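Local coordinates for alginate lyase, family PL7 (Zobellia galactanivorans, PDB 3ZPY), which probably depolymerises alginate by beta-elimination at its uronic acid linkages, the chain described here being the catalytic domain of a longer family PL7 lyase, at residues 62-67 against 224-229; 107-112 against 117-122; 155-160 against 193-198. All blocks are in the same frame, centred on the assembly; numbering follows the deposited sequence. Where two conformers were deposited one is given.

Overall arrangement
From the N terminus, strand 58-63 runs into the turn at 62-67, which interaction 1 joins to the loop 224-229 across 156 intervening residues. Both other contacts lie within that span. Interaction 2 comes first and closes a short loop of four residues between 107-112 and 117-122, linking the end of one sheet's strand 96-107 to strand 117-125 of the other sheet. Interaction 3 follows in series, without crossing it, and packs strand 154-160 against strand 192-197 across the sandwich. Interactions 1 and 2 touch, centres 9 Å apart, with R64 reaching the loop 107-112. Interactions 2 and 3 meet where L108 CD1 lies 4.1 Å from V155 CG1.

Interaction 1: residues 62-67 against 224-229; sequences CYRGLG and QSVKGA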
# COMPACT_ATOMS: atom_id res chain seq x y z
N CYS A 62 0.95 -1.59 -10.88
CA CYS A 62 0.14 -0.38 -11.10
C CYS A 62 0.91 0.57 -11.98
O CYS A 62 2.14 0.60 -11.95
CB CYS A 62 -0.27 0.21 -9.70
SG CYS A 62 -1.50 1.51 -9.82
N TYR A 63 0.19 1.37 -12.76
CA TYR A 63 0.83 2.11 -13.84
C TYR A 63 0.61 3.59 -13.65
O TYR A 63 -0.48 4.00 -13.22
CB TYR A 63 0.25 1.72 -15.25
CG TYR A 63 0.38 0.25 -15.52
CD1 TYR A 63 -0.50 -0.67 -14.90
CD2 TYR A 63 1.32 -0.22 -16.47
CE1 TYR A 63 -0.39 -2.03 -15.08
CE2 TYR A 63 1.43 -1.62 -16.68
CZ TYR A 63 0.50 -2.47 -16.05
OH TYR A 63 0.67 -3.84 -16.21
N ARG A 64 1.64 4.36 -13.96
CA ARG A 64 1.51 5.83 -14.05
C ARG A 64 0.34 6.13 -14.98
O ARG A 64 0.19 5.53 -16.08
CB ARG A 64 2.81 6.32 -14.75
CG ARG A 64 2.96 7.85 -14.87
CD ARG A 64 4.28 8.15 -15.58
NE ARG A 64 4.71 9.56 -15.44
CZ ARG A 64 4.57 10.50 -16.37
NH1 ARG A 64 3.84 10.31 -17.46
NH2 ARG A 64 5.16 11.68 -16.19
N GLY A 65 -0.54 7.06 -14.54
CA GLY A 65 -1.66 7.50 -15.43
C GLY A 65 -2.79 6.47 -15.56
O GLY A 65 -3.67 6.73 -16.33
N LEU A 66 -2.72 5.32 -14.83
CA LEU A 66 -3.74 4.30 -14.93
C LEU A 66 -5.07 4.89 -14.48
O LEU A 66 -5.22 5.40 -13.35
CB LEU A 66 -3.36 3.15 -14.07
CG LEU A 66 -4.20 1.84 -14.14
CD1 LEU A 66 -4.18 1.24 -15.55
CD2 LEU A 66 -3.82 0.78 -13.08
N GLY A 67 -6.08 4.78 -15.35
CA GLY A 67 -7.38 5.32 -14.99
C GLY A 67 -7.40 6.86 -14.94
O GLY A 67 -8.34 7.43 -14.39
N GLN A 224 2.91 6.81 -5.99
CA GLN A 224 3.07 8.16 -5.44
C GLN A 224 3.61 9.17 -6.43
O GLN A 224 4.26 8.76 -7.37
CB GLN A 224 3.79 8.19 -4.08
CG GLN A 224 3.05 7.47 -3.00
CD GLN A 224 1.89 8.33 -2.45
OE1 GLN A 224 2.14 9.43 -2.00
NE2 GLN A 224 0.65 7.89 -2.58
N SER A 225 3.30 10.45 -6.22
CA SER A 225 3.84 11.50 -7.08
C SER A 225 3.52 11.38 -8.56
O SER A 225 4.31 11.83 -9.44
CB SER A 225 5.40 11.66 -6.82
OG SER A 225 5.69 11.95 -5.51
N VAL A 226 2.36 10.81 -8.85
CA VAL A 226 1.90 10.59 -10.26
C VAL A 226 0.52 11.19 -10.48
O VAL A 226 -0.17 10.84 -11.42
CB VAL A 226 2.01 9.13 -10.74
CG1 VAL A 226 3.50 8.84 -10.93
CG2 VAL A 226 1.23 8.15 -9.82
N LYS A 227 0.20 12.16 -9.63
CA LYS A 227 -1.08 12.86 -9.78
C LYS A 227 -1.09 13.53 -11.14
O LYS A 227 -0.17 14.30 -11.50
CB LYS A 227 -1.28 13.88 -8.65
CG LYS A 227 -1.43 13.22 -7.28
CD LYS A 227 -2.03 14.17 -6.24
CE LYS A 227 -2.28 13.46 -4.90
NZ LYS A 227 -2.94 14.32 -3.87
N GLY A 228 -2.16 13.31 -11.92
CA GLY A 228 -2.27 14.03 -13.22
C GLY A 228 -1.29 13.53 -14.27
O GLY A 228 -1.23 14.08 -15.37
N ALA A 229 -0.58 12.44 -13.95
CA ALA A 229 0.38 11.94 -14.96
C ALA A 229 -0.31 11.24 -16.14
O ALA A 229 -1.34 10.58 -16.00
CB ALA A 229 1.39 11.02 -14.33
O HOH W 1 -1.09 8.40 -12.31
O HOH W 2 -3.63 9.18 -17.77
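V226 comes first along 224-229 to touch the turn at 62-67: its CG1 meets R64 CG at 4.1 Å, the two side chains crossing obliquely. Its carbonyl is used twice. V226 O accepts A229 N at 3.0 Å, closing a type II turn through K227 and G228 (phi 72° at the glycine), and it also accepts a water whose oxygen in turn takes the N-H of G65 at 2.7 Å. K227 O bonds T112 OG1 outside the pair. A229 then makes the main contact. Its CB is 3.6 Å from R64 CG and sits over the centre of one guanidinium face, 3.7 Å above the plane. R64 can lie there because CG is anti to the backbone N (chi1 -175°) and the chain stays extended to NE; Q110 O, D111 O and S230 O hold the charged end. A leucine at R64 would probably leave the three carbonyls without this donor and take away the flat group that covers A229 CB. A second water joins A229 O to G65 O at 2.8 Å from the latter. Two type II turns, Y63-L66 and V226-A229, thus pack at one end of the beta sandwich, bridged by water.

Interaction 2: residues 107-112 against 117-122; sequences QLPQDT and GVLCFG
Where P109 passes G117, the chain of 107-111 runs 110° from the direction of 117-119, and no direct hydrogen bond joins the two backbones. Instead G117 CA lies 3.2 Å from P109 O in a bent CA-H...O contact, 130° at the hydrogen. A beta carbon on G117 would fall about 2.1 Å from P109 O, a clash, which explains why only a residue without a side chain fits so near the loop. L108 spreads its two methyls along the strand: CD1 lies 3.6 Å from G117 O, and CD2 packs on L119 CG at 4.0 Å. The two leucines cross at a slant. L119 takes the less common setting with CG between the backbone N and the carbonyl carbon (chi1 63°), and its CD2 thereby reaches Q107 O at 3.7 Å as well as the proline ring. The P109 ring lies against the V118 backbone, its CG 3.7 Å from V118 O. Farther along, L223 touches both P109 and L119, and V238 also packs on L119, so the apolar patch continues into neighbouring strands. At the other end D111 brings OD1 over G117 and toward the strand's amide. A water bridges them, 2.6 Å from D111 OD1 and 2.9 Å from V118 N, whose proton it accepts. The chemistry is therefore divided: leucine and proline carbons seal the inner end, while at the outer end the carboxylate reaches the V118 amide through a single water. The buried N-H of V118 is satisfied without the loop having to pair as a strand, and the carboxylate oxygen probably helps keep that water in place.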
# COMPACT_ATOMS: atom_id res chain seq x y z
N GLN A 107 10.28 -2.56 -9.28
CA GLN A 107 10.30 -1.55 -10.31
C GLN A 107 9.59 -0.34 -9.73
O GLN A 107 8.53 -0.49 -9.11
CB GLN A 107 9.46 -2.03 -11.55
CG GLN A 107 9.49 -1.07 -12.71
CD GLN A 107 10.77 -1.03 -13.55
OE1 GLN A 107 11.55 -1.91 -13.60
NE2 GLN A 107 10.88 -0.03 -14.31
N LEU A 108 10.18 0.84 -9.98
CA LEU A 108 9.53 2.13 -9.62
C LEU A 108 8.96 2.76 -10.89
O LEU A 108 9.48 2.56 -12.02
CB LEU A 108 10.55 3.12 -9.03
CG LEU A 108 11.07 2.66 -7.67
CD1 LEU A 108 12.12 3.64 -7.20
CD2 LEU A 108 9.97 2.36 -6.68
N PRO A 109 7.89 3.58 -10.72
CA PRO A 109 7.31 4.31 -11.82
C PRO A 109 8.09 5.61 -12.04
O PRO A 109 9.22 5.77 -11.49
CB PRO A 109 5.87 4.51 -11.37
CG PRO A 109 6.07 4.81 -9.86
CD PRO A 109 7.10 3.71 -9.48
N GLN A 110 7.49 6.56 -12.83
CA GLN A 110 8.14 7.87 -13.11
C GLN A 110 7.15 8.90 -12.63
O GLN A 110 5.94 8.87 -13.07
CB GLN A 110 8.38 7.99 -14.57
CG GLN A 110 8.83 9.41 -15.00
CD GLN A 110 9.14 9.45 -16.44
OE1 GLN A 110 9.33 8.43 -17.07
NE2 GLN A 110 9.21 10.64 -17.00
N ASP A 111 7.63 9.81 -11.77
CA ASP A 111 6.83 10.96 -11.30
C ASP A 111 6.22 11.73 -12.45
O ASP A 111 6.74 11.76 -13.58
CB ASP A 111 7.79 11.93 -10.59
CG ASP A 111 8.26 11.39 -9.19
OD1 ASP A 111 7.93 10.21 -8.84
OD2 ASP A 111 8.92 12.26 -8.52
N THR A 112 5.12 12.45 -12.15
CA THR A 112 4.49 13.38 -13.13
C THR A 112 5.52 14.33 -13.70
O THR A 112 5.54 14.56 -14.91
CB THR A 112 3.35 14.17 -12.45
OG1 THR A 112 2.41 13.20 -11.99
CG2 THR A 112 2.64 15.13 -13.48
N GLY A 117 11.03 8.43 -8.91
CA GLY A 117 9.98 7.42 -8.89
C GLY A 117 9.78 7.02 -7.47
O GLY A 117 10.72 6.96 -6.67
N VAL A 118 8.52 6.74 -7.10
CA VAL A 118 8.20 6.40 -5.72
C VAL A 118 6.91 5.58 -5.68
O VAL A 118 5.92 5.92 -6.38
CB VAL A 118 8.15 7.69 -4.82
CG1 VAL A 118 7.26 8.82 -5.40
CG2 VAL A 118 7.76 7.42 -3.38
N LEU A 119 6.80 4.65 -4.72
CA LEU A 119 5.53 4.06 -4.47
C LEU A 119 5.45 3.62 -3.01
O LEU A 119 6.47 3.56 -2.31
CB LEU A 119 5.32 2.88 -5.40
CG LEU A 119 6.31 1.65 -5.26
CD1 LEU A 119 5.98 0.72 -4.09
CD2 LEU A 119 6.24 0.81 -6.55
N CYS A 120 4.20 3.33 -2.57
CA CYS A 120 3.90 2.93 -1.20
C CYS A 120 3.46 1.48 -1.19
O CYS A 120 2.58 1.08 -1.92
CB CYS A 120 2.75 3.84 -0.73
SG CYS A 120 2.05 3.29 0.86
N PHE A 121 4.13 0.71 -0.36
CA PHE A 121 3.89 -0.76 -0.32
C PHE A 121 3.25 -1.18 1.05
O PHE A 121 3.14 -2.39 1.31
CB PHE A 121 5.15 -1.55 -0.67
CG PHE A 121 6.35 -1.25 0.21
CD1 PHE A 121 6.56 -1.91 1.42
CD2 PHE A 121 7.38 -0.38 -0.22
CE1 PHE A 121 7.69 -1.68 2.18
CE2 PHE A 121 8.46 -0.11 0.55
CZ PHE A 121 8.64 -0.76 1.79
N GLY A 122 2.93 -0.23 1.97
CA GLY A 122 2.09 -0.59 3.11
C GLY A 122 1.67 0.71 3.76
O GLY A 122 2.38 1.72 3.67
O HOH W 3 6.58 7.94 -8.92

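Interaction 3: residues 155-160 against 193-198; sequences VKLKIS and VELFMN
Beside the apolar contact of L157 and I159 with L195, the side-chain nitrogen Q143 NE2 is gripped by two acceptors, K158 O and S160 OG, which fix it on the opposite face of strand 154-160. These bonds, with the backbone pairing of K158 to Q143, join the strand to 138-146. No polar bond crosses to 193-198. The two strands run in opposite senses, and their backbones stand well apart: the CA atoms of I159 and L195 are 9.3 Å from each other and those of L157 and M197 10.2 Å, distances expected between the layers of a sandwich rather than between neighbours in a sheet. Side chains fill the interval. L195 meets L157 tip to tip, CD2 against CD2 at 4.1 Å, and the same methyl stands equally close to L157 CD1, so that it faces the fork of the opposing leucine. Both leucines have CG anti to the backbone N (chi1 177° for L157, -178° for L195), which stretches each toward the other layer. I159 arrives from the side, its CD1 at 4.1 Å from L195 CD2 and its chain oblique to the leucine's. One methyl of L195 is thus shared by two residues of the facing strand, and the buried area, 116 Å² in all, is correspondingly small. Y176 packs on L157 and V140 on I159, extending the core within their own sheet. On the outer side of 193-198, E194 forms a salt bridge with R204. Apolar side chains packed between two antiparallel sheets are characteristic of the beta jelly roll of PL7 lyases, a concanavalin-like sandwich; the sheet that holds 154-160 is the one whose concave face probably carries the alginate groove, as in relatives.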
# COMPACT_ATOMS: atom_id res chain seq x y z
N VAL A 155 17.71 2.38 -3.18
CA VAL A 155 16.60 3.33 -2.97
C VAL A 155 16.60 3.77 -1.52
O VAL A 155 17.32 3.18 -0.65
CB VAL A 155 15.24 2.62 -3.34
CG1 VAL A 155 15.18 2.24 -4.81
CG2 VAL A 155 14.99 1.40 -2.47
N LYS A 156 15.75 4.74 -1.25
CA LYS A 156 15.54 5.08 0.18
C LYS A 156 14.18 4.65 0.66
O LYS A 156 13.18 4.70 -0.09
CB LYS A 156 15.71 6.58 0.40
CG LYS A 156 17.15 7.03 0.16
CD LYS A 156 17.23 8.54 0.40
CE LYS A 156 18.65 9.01 0.20
NZ LYS A 156 18.80 10.42 0.68
N LEU A 157 14.11 4.19 1.92
CA LEU A 157 12.88 4.06 2.60
C LEU A 157 12.38 5.50 2.89
O LEU A 157 13.10 6.33 3.48
CB LEU A 157 13.08 3.28 3.90
CG LEU A 157 11.90 3.10 4.78
CD1 LEU A 157 10.80 2.19 4.22
CD2 LEU A 157 12.32 2.68 6.18
N LYS A 158 11.09 5.75 2.62
CA LYS A 158 10.52 7.10 2.92
C LYS A 158 9.24 6.87 3.70
O LYS A 158 8.37 6.12 3.25
CB LYS A 158 10.28 7.88 1.64
CG LYS A 158 9.74 9.24 1.90
CD LYS A 158 9.83 10.09 0.63
CE LYS A 158 9.36 11.53 0.94
NZ LYS A 158 9.53 12.38 -0.31
N ILE A 159 9.14 7.56 4.86
CA ILE A 159 7.97 7.44 5.72
C ILE A 159 7.16 8.71 5.60
O ILE A 159 7.64 9.78 6.00
CB ILE A 159 8.40 7.20 7.14
CG1 ILE A 159 9.32 5.90 7.24
CG2 ILE A 159 7.15 7.05 8.02
CD1 ILE A 159 8.67 4.66 6.79
N SER A 160 5.97 8.56 5.03
CA SER A 160 5.10 9.74 4.79
C SER A 160 3.75 9.47 5.47
O SER A 160 3.65 8.59 6.30
CB SER A 160 4.96 9.94 3.27
OG SER A 160 6.20 10.32 2.68
N VAL A 193 3.27 4.89 16.00
CA VAL A 193 3.36 4.18 14.70
C VAL A 193 4.80 3.78 14.53
O VAL A 193 5.73 4.57 14.74
CB VAL A 193 2.96 5.15 13.58
CG1 VAL A 193 3.19 4.50 12.25
CG2 VAL A 193 1.50 5.51 13.80
N GLU A 194 5.01 2.50 14.19
CA GLU A 194 6.37 1.93 14.10
C GLU A 194 6.53 0.93 13.02
O GLU A 194 5.62 0.11 12.78
CB GLU A 194 6.77 1.33 15.44
CG GLU A 194 8.19 0.76 15.49
CD GLU A 194 8.63 0.53 16.92
OE1 GLU A 194 7.74 0.49 17.83
OE2 GLU A 194 9.84 0.47 17.15
N LEU A 195 7.66 1.08 12.30
CA LEU A 195 8.06 0.04 11.32
C LEU A 195 9.30 -0.62 11.74
O LEU A 195 10.30 0.03 12.01
CB LEU A 195 8.27 0.72 9.94
CG LEU A 195 8.66 -0.20 8.77
CD1 LEU A 195 7.55 -1.15 8.34
CD2 LEU A 195 9.10 0.66 7.59
N PHE A 196 9.27 -1.97 11.68
CA PHE A 196 10.45 -2.81 11.77
C PHE A 196 10.72 -3.38 10.37
O PHE A 196 9.79 -3.76 9.62
CB PHE A 196 10.24 -4.02 12.73
CG PHE A 196 9.97 -3.64 14.19
CD1 PHE A 196 8.68 -3.25 14.63
CD2 PHE A 196 10.92 -3.88 15.15
CE1 PHE A 196 8.48 -2.85 15.96
CE2 PHE A 196 10.75 -3.52 16.47
CZ PHE A 196 9.53 -3.05 16.87
N MET A 197 12.03 -3.53 10.02
CA MET A 197 12.43 -4.10 8.74
C MET A 197 13.49 -5.12 9.10
O MET A 197 14.49 -4.74 9.74
CB MET A 197 13.03 -3.03 7.82
CG MET A 197 12.03 -2.02 7.27
SD MET A 197 10.67 -2.78 6.29
CE MET A 197 11.21 -2.52 4.58
N ASN A 198 13.26 -6.40 8.72
CA ASN A 198 14.20 -7.46 9.05
C ASN A 198 14.59 -7.47 10.51
O ASN A 198 15.74 -7.75 10.84
CB ASN A 198 15.45 -7.44 8.15
CG ASN A 198 15.10 -7.78 6.73
OD1 ASN A 198 14.06 -8.34 6.49
ND2 ASN A 198 15.96 -7.39 5.78